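Local coordinates for Mll7089 protein (PDB 2OZ8) that is of unknown function but, as a member of the mandelate racemase/muconate lactonizing enzyme family, probably binds magnesium and may act as a hydro-lyase, at residues A[63-71]-A[98-106]. Residues are numbered along the deposited sequence; the frame is centred on the assembly and turned at random.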
loop_
_atom_site.group_PDB
_atom_site.type_symbol
_atom_site.label_atom_id
_atom_site.label_comp_id
_atom_site.label_asym_id
_atom_site.label_seq_id
_atom_site.Cartn_x
_atom_site.Cartn_y
_atom_site.Cartn_z
ATOM N N ILE A 63 24.618 14.332 -40.193
ATOM C CA ILE A 63 24.931 14.508 -38.778
ATOM C C ILE A 63 25.168 16.003 -38.418
ATOM O O ILE A 63 24.613 16.529 -37.428
ATOM C CB ILE A 63 26.161 13.663 -38.378
ATOM C CG1 ILE A 63 25.951 12.179 -38.725
ATOM C CG2 ILE A 63 26.438 13.790 -36.889
ATOM C CD1 ILE A 63 27.162 11.252 -38.472
ATOM N N GLU A 64 25.981 16.681 -39.228
ATOM C CA GLU A 64 26.277 18.087 -39.033
ATOM C C GLU A 64 25.022 18.976 -39.131
ATOM O O GLU A 64 24.868 19.909 -38.356
ATOM C CB GLU A 64 27.387 18.561 -39.985
ATOM C CG GLU A 64 28.766 18.218 -39.495
ATOM C CD GLU A 64 29.938 18.497 -40.487
ATOM O OE1 GLU A 64 29.733 18.597 -41.725
ATOM O OE2 GLU A 64 31.099 18.620 -39.973
ATOM N N SER A 65 24.127 18.685 -40.063
ATOM C CA SER A 65 22.945 19.505 -40.242
ATOM C C SER A 65 21.930 19.326 -39.120
ATOM O O SER A 65 21.292 20.273 -38.702
ATOM C CB SER A 65 22.319 19.225 -41.598
ATOM O OG SER A 65 23.237 19.663 -42.616
ATOM N N VAL A 66 21.797 18.114 -38.618
ATOM C CA VAL A 66 20.878 17.838 -37.534
ATOM C C VAL A 66 21.436 18.443 -36.241
ATOM O O VAL A 66 20.742 19.164 -35.539
ATOM C CB VAL A 66 20.624 16.330 -37.434
ATOM C CG1 VAL A 66 19.796 15.991 -36.228
ATOM C CG2 VAL A 66 19.929 15.843 -38.724
ATOM N N PHE A 67 22.703 18.190 -35.942
ATOM C CA PHE A 67 23.311 18.823 -34.764
ATOM C C PHE A 67 23.180 20.348 -34.774
ATOM O O PHE A 67 22.747 20.910 -33.766
ATOM C CB PHE A 67 24.771 18.403 -34.594
ATOM C CG PHE A 67 25.360 18.770 -33.264
ATOM C CD1 PHE A 67 25.209 17.929 -32.158
ATOM C CD2 PHE A 67 26.108 19.940 -33.108
ATOM C CE1 PHE A 67 25.817 18.250 -30.894
ATOM C CE2 PHE A 67 26.686 20.269 -31.821
ATOM C CZ PHE A 67 26.540 19.411 -30.739
ATOM N N GLU A 68 23.529 20.997 -35.899
ATOM C CA GLU A 68 23.381 22.459 -36.061
ATOM C C GLU A 68 21.954 22.942 -35.774
ATOM O O GLU A 68 21.758 23.927 -35.097
ATOM C CB GLU A 68 23.855 22.956 -37.447
ATOM C CG GLU A 68 24.244 24.459 -37.464
ATOM C CD GLU A 68 25.218 24.874 -38.607
ATOM O OE1 GLU A 68 24.920 25.912 -39.283
ATOM O OE2 GLU A 68 26.283 24.193 -38.828
ATOM N N HIS A 69 20.962 22.215 -36.277
ATOM C CA HIS A 69 19.578 22.601 -36.109
ATOM C C HIS A 69 19.030 22.281 -34.726
ATOM O O HIS A 69 18.247 23.053 -34.176
ATOM C CB HIS A 69 18.693 21.953 -37.188
ATOM C CG HIS A 69 17.294 22.514 -37.234
ATOM N ND1 HIS A 69 16.217 21.892 -36.629
ATOM C CD2 HIS A 69 16.809 23.658 -37.784
ATOM C CE1 HIS A 69 15.126 22.615 -36.825
ATOM N NE2 HIS A 69 15.458 23.689 -37.525
ATOM N N GLU A 70 19.426 21.156 -34.152
ATOM C CA GLU A 70 18.738 20.669 -32.956
ATOM C C GLU A 70 19.408 20.997 -31.638
ATOM O O GLU A 70 18.726 21.371 -30.670
ATOM C CB GLU A 70 18.487 19.176 -33.086
ATOM C CG GLU A 70 17.585 18.906 -34.282
ATOM C CD GLU A 70 17.296 17.465 -34.546
ATOM O OE1 GLU A 70 17.619 16.594 -33.687
ATOM O OE2 GLU A 70 16.744 17.208 -35.644
ATOM N N VAL A 71 20.738 20.872 -31.599
ATOM C CA VAL A 71 21.466 21.100 -30.378
ATOM C C VAL A 71 22.328 22.344 -30.356
ATOM O O VAL A 71 22.390 23.030 -29.337
ATOM C CB VAL A 71 22.149 19.776 -29.789
ATOM C CG1 VAL A 71 22.233 18.653 -30.795
ATOM C CG2 VAL A 71 23.425 20.028 -29.073
ATOM N N TYR A 98 15.802 14.019 -29.873
ATOM C CA TYR A 98 16.737 14.292 -30.965
ATOM C C TYR A 98 16.620 13.265 -32.088
ATOM O O TYR A 98 16.258 12.106 -31.856
ATOM C CB TYR A 98 18.182 14.343 -30.466
ATOM C CG TYR A 98 18.559 15.566 -29.631
ATOM C CD1 TYR A 98 18.064 16.834 -29.930
ATOM C CD2 TYR A 98 19.465 15.449 -28.555
ATOM C CE1 TYR A 98 18.420 17.953 -29.156
ATOM C CE2 TYR A 98 19.845 16.571 -27.787
ATOM C CZ TYR A 98 19.311 17.810 -28.094
ATOM O OH TYR A 98 19.688 18.906 -27.345
ATOM N N SER A 99 16.932 13.700 -33.311
ATOM C CA SER A 99 16.852 12.801 -34.446
ATOM C C SER A 99 17.965 11.736 -34.481
ATOM O O SER A 99 17.842 10.736 -35.211
ATOM C CB SER A 99 16.868 13.579 -35.753
ATOM O OG SER A 99 16.923 12.621 -36.798
ATOM N N LEU A 100 19.044 11.988 -33.721
ATOM C CA LEU A 100 20.219 11.136 -33.632
ATOM C C LEU A 100 20.627 11.123 -32.174
ATOM O O LEU A 100 20.334 12.073 -31.459
ATOM C CB LEU A 100 21.354 11.721 -34.491
ATOM C CG LEU A 100 21.287 11.497 -36.019
ATOM C CD1 LEU A 100 22.118 12.516 -36.776
ATOM C CD2 LEU A 100 21.743 10.093 -36.371
ATOM N N PRO A 101 21.307 10.058 -31.711
ATOM C CA PRO A 101 21.683 10.046 -30.291
ATOM C C PRO A 101 22.875 10.986 -29.882
ATOM O O PRO A 101 24.033 10.530 -29.776
ATOM C CB PRO A 101 22.013 8.574 -30.038
ATOM C CG PRO A 101 22.504 8.044 -31.366
ATOM C CD PRO A 101 21.743 8.833 -32.412
ATOM N N PHE A 102 22.554 12.252 -29.598
ATOM C CA PHE A 102 23.522 13.279 -29.181
ATOM C C PHE A 102 23.675 13.494 -27.642
ATOM O O PHE A 102 24.646 14.112 -27.149
ATOM C CB PHE A 102 23.103 14.637 -29.782
ATOM C CG PHE A 102 23.127 14.690 -31.291
ATOM C CD1 PHE A 102 24.253 14.302 -32.008
ATOM C CD2 PHE A 102 22.036 15.187 -31.996
ATOM C CE1 PHE A 102 24.289 14.409 -33.382
ATOM C CE2 PHE A 102 22.068 15.302 -33.372
ATOM C CZ PHE A 102 23.184 14.900 -34.067
ATOM N N HIS A 103 22.701 13.011 -26.889
ATOM C CA HIS A 103 22.635 13.301 -25.470
ATOM C C HIS A 103 23.962 12.950 -24.730
ATOM O O HIS A 103 24.567 13.840 -24.133
ATOM C CB HIS A 103 21.371 12.640 -24.876
ATOM C CG HIS A 103 21.185 12.874 -23.428
ATOM N ND1 HIS A 103 20.749 14.081 -22.924
ATOM C CD2 HIS A 103 21.363 12.059 -22.360
ATOM C CE1 HIS A 103 20.661 14.002 -21.606
ATOM N NE2 HIS A 103 21.036 12.787 -21.236
ATOM N N GLU A 104 24.425 11.699 -24.834
ATOM C CA GLU A 104 25.658 11.277 -24.174
ATOM C C GLU A 104 26.913 12.064 -24.629
ATOM O O GLU A 104 27.635 12.596 -23.796
ATOM C CB GLU A 104 25.862 9.757 -24.334
ATOM C CG GLU A 104 27.199 9.207 -23.815
ATOM C CD GLU A 104 27.195 7.667 -23.638
ATOM O OE1 GLU A 104 26.163 6.993 -23.955
ATOM O OE2 GLU A 104 28.245 7.122 -23.168
ATOM N N ALA A 105 27.134 12.132 -25.944
ATOM C CA ALA A 105 28.289 12.803 -26.586
ATOM C C ALA A 105 28.424 14.256 -26.150
ATOM O O ALA A 105 29.526 14.742 -25.816
ATOM C CB ALA A 105 28.153 12.726 -28.140
ATOM N N VAL A 106 27.299 14.948 -26.150
ATOM C CA VAL A 106 27.277 16.328 -25.691
ATOM C C VAL A 106 27.757 16.423 -24.266
ATOM O O VAL A 106 28.576 17.285 -23.979
ATOM C CB VAL A 106 25.883 17.021 -25.872
ATOM C CG1 VAL A 106 25.920 18.460 -25.376
ATOM C CG2 VAL A 106 25.489 17.028 -27.323
#
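V66 CA lies 7.1 Å from S99 CA and E70 CA 7.0 Å from Y98 CA, as the 98-106 segment runs past helix 60-70, through an inverse gamma turn centred on P101, into helix 103-118. Such helices beside a three-stranded meander form the N-terminal capping domain of the enolase superfamily, and strands 5-17, 27-40 and 45-52 line this contact through F8, L36 and I50. F102 occupies the middle of the interface. The edge of F67 meets its face in a T-shaped pair, with ring planes at 81° and centroids 5.2 Å apart; F67 CD1 stands above the ring centre, while L100 CB packs on the opposite face. At the rim of F102, near its plane, V66 CG1 reaches CE2 (3.7 Å). F67 also touches V106, CE1 to CG2 at 3.8 Å. V71 CG1 touches two rings: it is 3.7 Å from F102 CD2 and lies over the Y98 face in a CH-pi contact, 4.3 Å from the centroid. At the polar end, E70 has CG beside its own backbone N (chi1 -62°) and extends beyond it: S99 N donates to the syn lone pair of E70 OE1 at 3.0 Å, nearly straight at 174°.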